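Long-range contact in endoribonuclease ToxN (Bacillus thuringiensis, PDB 4ATO), which cleaves RNA at A-rich sequences as the toxin of a type III toxin-antitoxin system and is held in check by the ToxI RNA pseudoknot: residues Pro7-Ile12 and Lys116-Leu121. Numbering follows the deposited sequence.
Sequences PKFHTI and KQYLFL. With nucleotides of chain B.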
loop_
_atom_site.group_PDB
_atom_site.type_symbol
_atom_site.label_atom_id
_atom_site.label_comp_id
_atom_site.label_asym_id
_atom_site.label_seq_id
_atom_site.Cartn_x
_atom_site.Cartn_y
_atom_site.Cartn_z
ATOM N N PRO A 7 -8.333 12.478 -17.687
ATOM C CA PRO A 7 -8.828 12.262 -19.048
ATOM C C PRO A 7 -10.040 13.125 -19.424
ATOM O O PRO A 7 -10.908 13.392 -18.588
ATOM C CB PRO A 7 -9.218 10.781 -19.035
ATOM C CG PRO A 7 -9.543 10.495 -17.611
ATOM C CD PRO A 7 -8.569 11.308 -16.822
ATOM N N LYS A 8 -10.083 13.552 -20.683
ATOM C CA LYS A 8 -11.244 14.233 -21.240
ATOM C C LYS A 8 -11.809 13.381 -22.355
ATOM O O LYS A 8 -11.060 12.873 -23.189
ATOM C CB LYS A 8 -10.860 15.598 -21.813
ATOM C CG LYS A 8 -10.479 16.640 -20.774
ATOM C CD LYS A 8 -11.576 16.798 -19.745
ATOM C CE LYS A 8 -11.257 17.907 -18.760
ATOM N NZ LYS A 8 -12.268 17.958 -17.661
ATOM N N PHE A 9 -13.130 13.219 -22.360
ATOM C CA PHE A 9 -13.817 12.536 -23.442
ATOM C C PHE A 9 -14.090 13.512 -24.582
ATOM O O PHE A 9 -14.175 14.715 -24.363
ATOM C CB PHE A 9 -15.146 11.951 -22.960
ATOM C CG PHE A 9 -15.003 10.813 -21.986
ATOM C CD1 PHE A 9 -14.449 9.612 -22.378
ATOM C CD2 PHE A 9 -15.458 10.937 -20.690
ATOM C CE1 PHE A 9 -14.328 8.562 -21.485
ATOM C CE2 PHE A 9 -15.339 9.888 -19.793
ATOM C CZ PHE A 9 -14.770 8.702 -20.192
ATOM N N HIS A 10 -14.241 12.987 -25.793
ATOM C CA HIS A 10 -14.590 13.805 -26.949
ATOM C C HIS A 10 -15.434 13.015 -27.930
ATOM O O HIS A 10 -15.348 11.785 -27.987
ATOM C CB HIS A 10 -13.340 14.274 -27.688
ATOM C CG HIS A 10 -12.422 15.120 -26.862
ATOM N ND1 HIS A 10 -11.551 14.589 -25.932
ATOM C CD2 HIS A 10 -12.236 16.461 -26.827
ATOM C CE1 HIS A 10 -10.870 15.566 -25.360
ATOM N NE2 HIS A 10 -11.271 16.713 -25.881
ATOM N N THR A 11 -16.249 13.728 -28.703
ATOM C CA THR A 11 -16.815 13.165 -29.923
ATOM C C THR A 11 -16.059 13.766 -31.103
ATOM O O THR A 11 -15.552 14.882 -31.021
ATOM C CB THR A 11 -18.298 13.489 -30.068
ATOM O OG1 THR A 11 -18.477 14.907 -29.995
ATOM C CG2 THR A 11 -19.103 12.815 -28.959
ATOM N N ILE A 12 -15.972 13.017 -32.192
ATOM C CA ILE A 12 -15.265 13.485 -33.371
ATOM C C ILE A 12 -16.243 13.604 -34.545
ATOM O O ILE A 12 -17.138 12.771 -34.697
ATOM C CB ILE A 12 -14.057 12.568 -33.697
ATOM C CG1 ILE A 12 -12.909 12.845 -32.721
ATOM C CG2 ILE A 12 -13.527 12.832 -35.093
ATOM C CD1 ILE A 12 -13.015 12.178 -31.400
ATOM N N LYS A 116 -19.177 6.774 -14.757
ATOM C CA LYS A 116 -18.483 5.576 -14.278
ATOM C C LYS A 116 -17.203 5.360 -15.071
ATOM O O LYS A 116 -16.156 5.021 -14.515
ATOM C CB LYS A 116 -19.371 4.339 -14.394
ATOM C CG LYS A 116 -20.497 4.273 -13.358
ATOM C CD LYS A 116 -21.169 2.934 -13.430
ATOM C CE LYS A 116 -22.236 2.763 -12.372
ATOM N NZ LYS A 116 -22.731 1.359 -12.424
ATOM N N GLN A 117 -17.291 5.572 -16.377
ATOM C CA GLN A 117 -16.143 5.382 -17.243
ATOM C C GLN A 117 -15.077 6.409 -16.895
ATOM O O GLN A 117 -13.888 6.088 -16.866
ATOM C CB GLN A 117 -16.553 5.485 -18.709
ATOM C CG GLN A 117 -17.368 4.274 -19.197
ATOM C CD GLN A 117 -17.815 4.419 -20.639
ATOM O OE1 GLN A 117 -18.303 5.479 -21.047
ATOM N NE2 GLN A 117 -17.646 3.356 -21.421
ATOM N N TYR A 118 -15.508 7.638 -16.606
ATOM C CA TYR A 118 -14.570 8.670 -16.201
ATOM C C TYR A 118 -13.894 8.306 -14.879
ATOM O O TYR A 118 -12.690 8.430 -14.753
ATOM C CB TYR A 118 -15.216 10.059 -16.091
ATOM C CG TYR A 118 -14.229 11.069 -15.554
ATOM C CD1 TYR A 118 -13.196 11.548 -16.360
ATOM C CD2 TYR A 118 -14.288 11.507 -14.234
ATOM C CE1 TYR A 118 -12.265 12.455 -15.881
ATOM C CE2 TYR A 118 -13.354 12.417 -13.739
ATOM C CZ TYR A 118 -12.345 12.888 -14.576
ATOM O OH TYR A 118 -11.403 13.785 -14.117
ATOM N N LEU A 119 -14.668 7.861 -13.896
ATOM C CA LEU A 119 -14.079 7.546 -12.603
ATOM C C LEU A 119 -13.073 6.403 -12.723
ATOM O O LEU A 119 -12.026 6.446 -12.091
ATOM C CB LEU A 119 -15.144 7.245 -11.554
ATOM C CG LEU A 119 -16.096 8.390 -11.176
ATOM C CD1 LEU A 119 -17.038 7.945 -10.066
ATOM C CD2 LEU A 119 -15.341 9.626 -10.744
ATOM N N PHE A 120 -13.367 5.402 -13.550
ATOM C CA PHE A 120 -12.400 4.328 -13.763
ATOM C C PHE A 120 -11.126 4.864 -14.427
ATOM O O PHE A 120 -10.015 4.513 -14.024
ATOM C CB PHE A 120 -12.966 3.188 -14.623
ATOM C CG PHE A 120 -11.943 2.119 -14.949
ATOM C CD1 PHE A 120 -11.133 2.227 -16.077
ATOM C CD2 PHE A 120 -11.760 1.034 -14.099
ATOM C CE1 PHE A 120 -10.168 1.258 -16.364
ATOM C CE2 PHE A 120 -10.808 0.056 -14.373
ATOM C CZ PHE A 120 -10.005 0.165 -15.513
ATOM N N LEU A 121 -11.290 5.697 -15.452
ATOM C CA LEU A 121 -10.148 6.110 -16.264
ATOM C C LEU A 121 -9.202 7.014 -15.506
ATOM O O LEU A 121 -8.000 6.930 -15.695
ATOM C CB LEU A 121 -10.588 6.776 -17.568
ATOM C CG LEU A 121 -10.931 5.764 -18.667
ATOM C CD1 LEU A 121 -11.480 6.471 -19.885
ATOM C CD2 LEU A 121 -9.719 4.912 -19.047
ATOM P P U B 10 -12.110 15.915 -11.298
ATOM O OP1 U B 10 -11.481 14.690 -11.847
ATOM O OP2 U B 10 -11.366 17.198 -11.381
ATOM O "O5'" U B 10 -13.561 16.103 -11.902
ATOM C "C5'" U B 10 -13.747 16.320 -13.294
ATOM C "C4'" U B 10 -15.155 16.762 -13.604
ATOM O "O4'" U B 10 -15.281 16.951 -15.038
ATOM C "C3'" U B 10 -16.249 15.769 -13.215
ATOM O "O3'" U B 10 -17.456 16.484 -12.915
ATOM C "C2'" U B 10 -16.441 14.985 -14.504
ATOM O "O2'" U B 10 -17.684 14.336 -14.614
ATOM C "C1'" U B 10 -16.278 16.089 -15.549
ATOM N N1 U B 10 -15.834 15.616 -16.868
ATOM C C2 U B 10 -16.660 15.876 -17.947
ATOM O O2 U B 10 -17.722 16.452 -17.844
ATOM N N3 U B 10 -16.197 15.452 -19.165
ATOM C C4 U B 10 -15.012 14.782 -19.399
ATOM O O4 U B 10 -14.738 14.445 -20.554
ATOM C C5 U B 10 -14.204 14.551 -18.231
ATOM C C6 U B 10 -14.625 14.972 -17.032
ATOM P P C B 30 -31.881 2.133 -9.006
ATOM O OP1 C B 30 -33.301 2.273 -9.415
ATOM O OP2 C B 30 -31.401 0.803 -8.547
ATOM O "O5'" C B 30 -30.931 2.684 -10.157
ATOM C "C5'" C B 30 -31.292 3.821 -10.927
ATOM C "C4'" C B 30 -30.174 4.235 -11.851
ATOM O "O4'" C B 30 -28.956 4.416 -11.086
ATOM C "C3'" C B 30 -29.784 3.223 -12.924
ATOM O "O3'" C B 30 -30.627 3.261 -14.057
ATOM C "C2'" C B 30 -28.349 3.604 -13.234
ATOM O "O2'" C B 30 -28.305 4.737 -14.089
ATOM C "C1'" C B 30 -27.841 4.021 -11.855
ATOM N N1 C B 30 -27.143 2.914 -11.157
ATOM C C2 C B 30 -25.855 2.581 -11.594
ATOM O O2 C B 30 -25.359 3.208 -12.545
ATOM N N3 C B 30 -25.181 1.580 -10.986
ATOM C C4 C B 30 -25.736 0.915 -9.975
ATOM N N4 C B 30 -25.014 -0.061 -9.416
ATOM C C5 C B 30 -27.044 1.236 -9.500
ATOM C C6 C B 30 -27.708 2.226 -10.121
ATOM P P A B 11 -17.860 16.802 -11.391
ATOM O OP1 A B 11 -19.030 17.715 -11.431
ATOM O OP2 A B 11 -16.633 17.249 -10.688
ATOM O "O5'" A B 11 -18.301 15.382 -10.846
ATOM C "C5'" A B 11 -19.405 14.691 -11.414
ATOM C "C4'" A B 11 -20.261 14.073 -10.346
ATOM O "O4'" A B 11 -19.613 12.874 -9.850
ATOM C "C3'" A B 11 -20.504 14.955 -9.130
ATOM O "O3'" A B 11 -21.798 14.695 -8.625
ATOM C "C2'" A B 11 -19.468 14.466 -8.133
ATOM O "O2'" A B 11 -19.807 14.699 -6.786
ATOM C "C1'" A B 11 -19.402 12.976 -8.455
ATOM N N9 A B 11 -18.107 12.368 -8.170
ATOM C C8 A B 11 -16.891 12.837 -8.596
ATOM N N7 A B 11 -15.884 12.085 -8.215
ATOM C C5 A B 11 -16.472 11.040 -7.523
ATOM C C6 A B 11 -15.931 9.916 -6.878
ATOM N N6 A B 11 -14.621 9.659 -6.834
ATOM N N1 A B 11 -16.788 9.066 -6.264
ATOM C C2 A B 11 -18.095 9.347 -6.316
ATOM N N3 A B 11 -18.715 10.375 -6.893
ATOM C C4 A B 11 -17.843 11.200 -7.481
HETATM O O HOH W 1 -11.236 15.815 -16.334
#
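Pro7 and Phe9 meet Tyr118 and Leu121 where the chain leading into strand 9-12 meets helix 108-139. The axes of strand 9-12 and helix segment 116-121 approach to 11.8 Å, their N-to-C directions 122° apart. The two backbones come nearest at Pro7 and Leu121, 6.9 Å between CA atoms. Phe9 lies against the helix at Gln117, Tyr118 and Leu121. Its CE2 lies 3.7 Å from Tyr118 CB, which sits at the ring edge, and its CE1 touches Leu121 CD1. Pro7 CG packs on Leu121 CB and on Tyr118 CE1; the Pro7 and Tyr118 side chains cross at about a right angle. Pro7 O meets the edge of the tyrosine ring, 3.2 Å from Tyr118 CE1.

The RNA shares the site. U10 of chain B lays C6 over one face of the Tyr118 ring, offset toward the rim. Phe9 N donates a nearly straight hydrogen bond to U10 O4 (2.7 Å, 167°). Tyr118 OH lies 2.4 Å from OP1 of U10, very short for a hydrogen bond, so the exact length is doubtful. A water links Tyr118 OH to Lys8 NZ. The contact thus forms part of the antitoxin-binding surface.

Val40 of strand 38-41 packs against Pro7, Phe9 and Leu121. Leu71 of strand 68-72 touches Gln117 and Leu121, joining the helix to the antiparallel sheet.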